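Local structure of MgGH51 (Meripilus giganteus, 6ZPV) at residues 4-18 with 515-527. The protein hydrolyses terminal alpha-L-arabinofuranosyl residues from arabinose-containing glycans as a family GH51 glycoside hydrolase, probably with retention of anomeric configuration. Numbering follows the deposited sequence.
With SO4 (sulfate ion), chain R; ACT (acetate ion), chain S.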
loop_
_atom_site.group_PDB
_atom_site.type_symbol
_atom_site.label_atom_id
_atom_site.label_comp_id
_atom_site.label_asym_id
_atom_site.label_seq_id
_atom_site.Cartn_x
_atom_site.Cartn_y
_atom_site.Cartn_z
ATOM N N THR A 4 15.638 11.653 33.445
ATOM C CA THR A 4 14.781 12.601 34.148
ATOM C C THR A 4 13.766 13.137 33.155
ATOM O O THR A 4 14.173 13.650 32.086
ATOM C CB THR A 4 15.632 13.700 34.772
ATOM O OG1 THR A 4 16.500 13.106 35.746
ATOM C CG2 THR A 4 14.775 14.753 35.459
ATOM N N VAL A 5 12.491 13.132 33.513
ATOM C CA VAL A 5 11.384 13.545 32.632
ATOM C C VAL A 5 10.915 14.920 33.049
ATOM O O VAL A 5 10.553 15.112 34.227
ATOM C CB VAL A 5 10.248 12.522 32.676
ATOM C CG1 VAL A 5 9.198 12.932 31.681
ATOM C CG2 VAL A 5 10.804 11.117 32.397
ATOM N N ASN A 6 10.913 15.875 32.146
ATOM C CA ASN A 6 10.385 17.214 32.444
ATOM C C ASN A 6 8.869 17.154 32.494
ATOM O O ASN A 6 8.222 16.592 31.575
ATOM C CB ASN A 6 10.872 18.176 31.359
ATOM C CG ASN A 6 10.805 19.642 31.711
ATOM O OD1 ASN A 6 9.815 20.125 32.262
ATOM N ND2 ASN A 6 11.877 20.319 31.310
ATOM N N LYS A 7 8.278 17.765 33.518
ATOM C CA LYS A 7 6.821 17.845 33.626
ATOM C C LYS A 7 6.215 18.803 32.605
ATOM O O LYS A 7 5.004 18.759 32.418
ATOM C CB LYS A 7 6.359 18.250 35.019
ATOM C CG LYS A 7 6.720 19.678 35.406
ATOM C CD LYS A 7 6.120 20.162 36.734
ATOM C CE LYS A 7 6.707 21.473 37.202
ATOM N NZ LYS A 7 6.397 22.568 36.252
ATOM N N ASN A 8 6.996 19.684 32.018
ATOM C CA ASN A 8 6.505 20.724 31.095
ATOM C C ASN A 8 6.703 20.296 29.653
ATOM O O ASN A 8 7.847 20.234 29.188
ATOM C CB ASN A 8 7.213 22.021 31.331
ATOM C CG ASN A 8 6.908 22.640 32.669
ATOM O OD1 ASN A 8 5.777 22.534 33.181
ATOM N ND2 ASN A 8 7.923 23.258 33.219
ATOM N N PRO A 9 5.633 20.051 28.877
ATOM C CA PRO A 9 5.832 19.740 27.463
ATOM C C PRO A 9 6.546 20.887 26.740
ATOM O O PRO A 9 6.356 22.062 27.054
ATOM C CB PRO A 9 4.389 19.660 26.898
ATOM C CG PRO A 9 3.537 19.340 28.086
ATOM C CD PRO A 9 4.242 19.956 29.295
ATOM N N SER A 10 7.335 20.553 25.699
ATOM C CA SER A 10 8.006 21.541 24.855
ATOM C C SER A 10 7.207 21.837 23.577
ATOM O O SER A 10 7.419 22.921 23.026
ATOM C CB SER A 10 9.385 21.134 24.544
ATOM O OG SER A 10 9.418 19.865 23.900
ATOM N N HIS A 11 6.404 20.926 23.086
ATOM C CA HIS A 11 5.680 21.123 21.829
ATOM C C HIS A 11 4.590 20.077 21.690
ATOM O O HIS A 11 4.599 19.063 22.416
ATOM C CB HIS A 11 6.626 21.138 20.599
ATOM C CG HIS A 11 7.237 19.840 20.292
ATOM N ND1 HIS A 11 8.490 19.436 20.732
ATOM C CD2 HIS A 11 6.748 18.831 19.558
ATOM C CE1 HIS A 11 8.710 18.192 20.206
ATOM N NE2 HIS A 11 7.655 17.838 19.495
ATOM N N THR A 12 3.699 20.324 20.778
ATOM C CA THR A 12 2.629 19.389 20.406
ATOM C C THR A 12 3.142 18.392 19.409
ATOM O O THR A 12 3.840 18.748 18.428
ATOM C CB THR A 12 1.432 20.185 19.850
ATOM O OG1 THR A 12 0.824 20.995 20.864
ATOM C CG2 THR A 12 0.363 19.296 19.258
ATOM N N VAL A 13 2.787 17.135 19.602
ATOM C CA VAL A 13 3.129 16.054 18.659
ATOM C C VAL A 13 2.038 16.068 17.602
ATOM O O VAL A 13 0.870 15.941 17.928
ATOM C CB VAL A 13 3.176 14.699 19.356
ATOM C CG1 VAL A 13 3.574 13.630 18.358
ATOM C CG2 VAL A 13 4.131 14.694 20.523
ATOM N N PRO A 14 2.383 16.267 16.316
ATOM C CA PRO A 14 1.372 16.333 15.259
ATOM C C PRO A 14 0.507 15.076 15.213
ATOM O O PRO A 14 1.030 13.963 15.398
ATOM C CB PRO A 14 2.233 16.443 13.988
ATOM C CG PRO A 14 3.500 17.021 14.382
ATOM C CD PRO A 14 3.734 16.412 15.763
ATOM N N SER A 15 -0.752 15.235 14.823
ATOM C CA SER A 15 -1.636 14.068 14.623
ATOM C C SER A 15 -1.119 13.186 13.494
ATOM O O SER A 15 -1.439 11.977 13.536
ATOM C CB SER A 15 -3.059 14.538 14.335
ATOM O OG SER A 15 -3.214 15.062 13.036
ATOM N N THR A 16 -0.366 13.724 12.577
ATOM C CA THR A 16 0.112 13.049 11.376
ATOM C C THR A 16 1.441 12.327 11.531
ATOM O O THR A 16 1.937 11.812 10.539
ATOM C CB THR A 16 0.187 14.098 10.251
ATOM O OG1 THR A 16 0.934 15.227 10.723
ATOM C CG2 THR A 16 -1.177 14.528 9.774
ATOM N N LEU A 17 2.000 12.254 12.747
ATOM C CA LEU A 17 3.409 11.805 12.819
ATOM C C LEU A 17 3.610 10.445 12.186
ATOM O O LEU A 17 4.644 10.260 11.504
ATOM C CB LEU A 17 3.892 11.808 14.256
ATOM C CG LEU A 17 5.360 11.469 14.453
ATOM C CD1 LEU A 17 6.288 12.334 13.638
ATOM C CD2 LEU A 17 5.720 11.572 15.928
ATOM N N TYR A 18 2.761 9.461 12.419
ATOM C CA TYR A 18 2.971 8.097 11.927
ATOM C C TYR A 18 1.948 7.720 10.873
ATOM O O TYR A 18 0.727 7.855 11.151
ATOM C CB TYR A 18 2.980 7.065 13.060
ATOM C CG TYR A 18 4.000 7.377 14.134
ATOM C CD1 TYR A 18 5.353 7.186 13.896
ATOM C CD2 TYR A 18 3.628 7.898 15.348
ATOM C CE1 TYR A 18 6.308 7.515 14.868
ATOM C CE2 TYR A 18 4.569 8.219 16.319
ATOM C CZ TYR A 18 5.906 8.047 16.081
ATOM O OH TYR A 18 6.866 8.335 17.027
ATOM N N PHE A 515 4.847 2.426 18.101
ATOM C CA PHE A 515 5.044 3.871 18.121
ATOM C C PHE A 515 3.749 4.608 17.871
ATOM O O PHE A 515 3.467 5.616 18.524
ATOM C CB PHE A 515 6.173 4.287 17.161
ATOM C CG PHE A 515 7.563 4.214 17.781
ATOM C CD1 PHE A 515 8.094 3.045 18.242
ATOM C CD2 PHE A 515 8.317 5.368 17.893
ATOM C CE1 PHE A 515 9.322 3.040 18.880
ATOM C CE2 PHE A 515 9.538 5.357 18.529
ATOM C CZ PHE A 515 10.047 4.191 19.014
ATOM N N ALA A 516 2.966 4.167 16.893
ATOM C CA ALA A 516 1.763 4.884 16.459
ATOM C C ALA A 516 0.609 4.747 17.425
ATOM O O ALA A 516 -0.169 5.700 17.582
ATOM C CB ALA A 516 1.343 4.377 15.076
ATOM N N LEU A 517 0.436 3.592 18.053
ATOM C CA LEU A 517 -0.717 3.408 18.958
ATOM C C LEU A 517 -0.451 3.961 20.366
ATOM O O LEU A 517 -1.411 4.009 21.202
ATOM C CB LEU A 517 -1.015 1.927 19.107
ATOM C CG LEU A 517 -1.687 1.262 17.913
ATOM C CD1 LEU A 517 -2.041 -0.152 18.276
ATOM C CD2 LEU A 517 -2.951 1.991 17.461
ATOM N N ASN A 518 0.751 4.331 20.688
ATOM C CA ASN A 518 1.162 4.766 22.026
ATOM C C ASN A 518 1.858 6.147 21.891
ATOM O O ASN A 518 3.050 6.279 22.156
ATOM C CB ASN A 518 2.062 3.703 22.677
ATOM C CG ASN A 518 1.407 2.356 22.707
ATOM O OD1 ASN A 518 0.546 2.067 23.533
ATOM N ND2 ASN A 518 1.809 1.505 21.809
ATOM N N LYS A 519 1.114 7.116 21.454
ATOM C CA LYS A 519 1.629 8.438 21.052
ATOM C C LYS A 519 0.684 9.531 21.591
ATOM O O LYS A 519 -0.511 9.567 21.243
ATOM C CB LYS A 519 1.709 8.592 19.533
ATOM C CG LYS A 519 2.372 9.906 19.095
ATOM C CD LYS A 519 1.879 10.390 17.754
ATOM C CE LYS A 519 0.559 11.000 17.853
ATOM N NZ LYS A 519 0.053 11.351 16.566
ATOM N N GLY A 520 1.191 10.318 22.469
ATOM C CA GLY A 520 0.444 11.434 22.976
ATOM C C GLY A 520 0.478 12.650 22.034
ATOM O O GLY A 520 1.170 12.649 21.005
ATOM N N ASP A 521 -0.213 13.685 22.429
ATOM C CA ASP A 521 -0.240 14.980 21.748
ATOM C C ASP A 521 0.711 15.986 22.364
ATOM O O ASP A 521 0.896 17.058 21.784
ATOM C CB ASP A 521 -1.682 15.511 21.615
ATOM C CG ASP A 521 -2.384 15.740 22.926
ATOM O OD1 ASP A 521 -1.777 15.489 23.979
ATOM O OD2 ASP A 521 -3.522 16.257 22.902
ATOM N N GLN A 522 1.357 15.640 23.480
ATOM C CA GLN A 522 2.362 16.511 24.107
ATOM C C GLN A 522 3.715 15.786 24.092
ATOM O O GLN A 522 3.787 14.594 24.485
ATOM C CB GLN A 522 2.003 16.808 25.571
ATOM C CG GLN A 522 0.593 17.359 25.794
ATOM C CD GLN A 522 0.331 17.618 27.248
ATOM O OE1 GLN A 522 0.761 16.857 28.137
ATOM N NE2 GLN A 522 -0.368 18.737 27.554
ATOM N N TYR A 523 4.795 16.476 23.716
ATOM C CA TYR A 523 6.157 15.937 23.832
ATOM C C TYR A 523 6.745 16.378 25.167
ATOM O O TYR A 523 6.807 17.579 25.421
ATOM C CB TYR A 523 7.075 16.360 22.679
ATOM C CG TYR A 523 8.450 15.757 22.821
ATOM C CD1 TYR A 523 8.667 14.411 22.554
ATOM C CD2 TYR A 523 9.498 16.518 23.307
ATOM C CE1 TYR A 523 9.893 13.821 22.794
ATOM C CE2 TYR A 523 10.724 15.943 23.516
ATOM C CZ TYR A 523 10.922 14.586 23.302
ATOM O OH TYR A 523 12.135 13.983 23.556
ATOM N N LEU A 524 7.190 15.415 25.959
ATOM C CA LEU A 524 7.804 15.697 27.280
ATOM C C LEU A 524 9.324 15.550 27.149
ATOM O O LEU A 524 9.839 14.447 26.982
ATOM C CB LEU A 524 7.276 14.724 28.341
ATOM C CG LEU A 524 5.827 14.838 28.682
ATOM C CD1 LEU A 524 5.451 13.806 29.701
ATOM C CD2 LEU A 524 5.471 16.226 29.274
ATOM N N PRO A 525 10.076 16.674 27.221
ATOM C CA PRO A 525 11.527 16.548 27.143
ATOM C C PRO A 525 12.061 15.648 28.272
ATOM O O PRO A 525 11.474 15.591 29.379
ATOM C CB PRO A 525 12.071 17.985 27.291
ATOM C CG PRO A 525 10.884 18.865 27.045
ATOM C CD PRO A 525 9.627 18.071 27.369
ATOM N N SER A 526 13.178 15.016 27.987
ATOM C CA SER A 526 13.844 14.129 28.951
ATOM C C SER A 526 15.333 14.245 28.734
ATOM O O SER A 526 15.813 14.772 27.704
ATOM C CB SER A 526 13.341 12.704 28.832
ATOM O OG SER A 526 13.636 12.156 27.544
ATOM N N THR A 527 16.108 13.684 29.669
ATOM C CA THR A 527 17.530 13.468 29.434
ATOM C C THR A 527 17.767 13.003 28.010
ATOM O O THR A 527 17.100 12.057 27.572
ATOM C CB THR A 527 18.035 12.417 30.419
ATOM O OG1 THR A 527 17.666 12.771 31.764
ATOM C CG2 THR A 527 19.524 12.165 30.325
HETATM S S SO4 R . -2.027 18.290 13.027
HETATM O O1 SO4 R . -1.953 17.062 12.208
HETATM O O2 SO4 R . -3.179 19.106 12.787
HETATM O O3 SO4 R . -0.799 19.107 12.691
HETATM O O4 SO4 R . -1.860 17.852 14.404
HETATM C C ACT S . 20.296 15.090 32.307
HETATM O O ACT S . 20.780 15.761 31.223
HETATM O OXT ACT S . 19.052 15.002 32.668
HETATM C CH3 ACT S . 21.283 14.225 33.169
HETATM O O HOH W 1 -1.097 13.836 18.225
HETATM O O HOH W 2 0.359 9.804 14.139
#
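At the outer edge of the antiparallel sheet in the C-terminal domain, the short, weakly bonded strand 11-12 from near the N-terminus runs beside strand 522-523, and His11 lies against Tyr523. Tyr523 N donates to His11 O (2.9 Å) and Ser10 N to Tyr523 O; beyond Thr12, Val13 N reaches Asp521 O from above the carbonyl plane. Tyr523 CB sits over one face of the His11 ring, 3.7 Å from the centroid of that ring. The two ring planes lie 15° apart but are so offset that little ring-on-ring stacking results. Ser10 OG meets the edge of the phenol ring at CD2. His11 NE2 is hydrogen-bonded to Ser471 OG.

Past the strand, the chain leads on to strand 20-21 of the parallel barrel sheet, and this passage joins the catalytic barrel to the C-terminal beta domain. Here a kink at the third torsion of Lys519 (chi3 77°) turns its chain past Val13 CG1, with Lys519 CD at the rim of the Tyr18 ring, 3.7 Å from Tyr18 CE2. Lys519 NZ donates to Pro14 O (3.0 Å), on the opposite face of that carbonyl from Leu17 N, and to a water shared with Ser15 O and Tyr18 N. Tyr18 sits on the end of helix 507-517: Phe515 CB lies over one ring face, Leu17 CG over the other, and Tyr18 CB touches Ala516 CB (3.7 Å). The hydroxyl meets the Phe515 ring edge and is hydrogen-bonded to Glu468 OE2. A serine in place of Tyr18 would probably leave a gap between Phe515 and Leu17 and Glu468 without this hydroxyl partner. At the far end, Thr527 OG1 accepts from Thr4 N (2.9 Å) and donates to an acetate ion, probably from the crystallisation liquor.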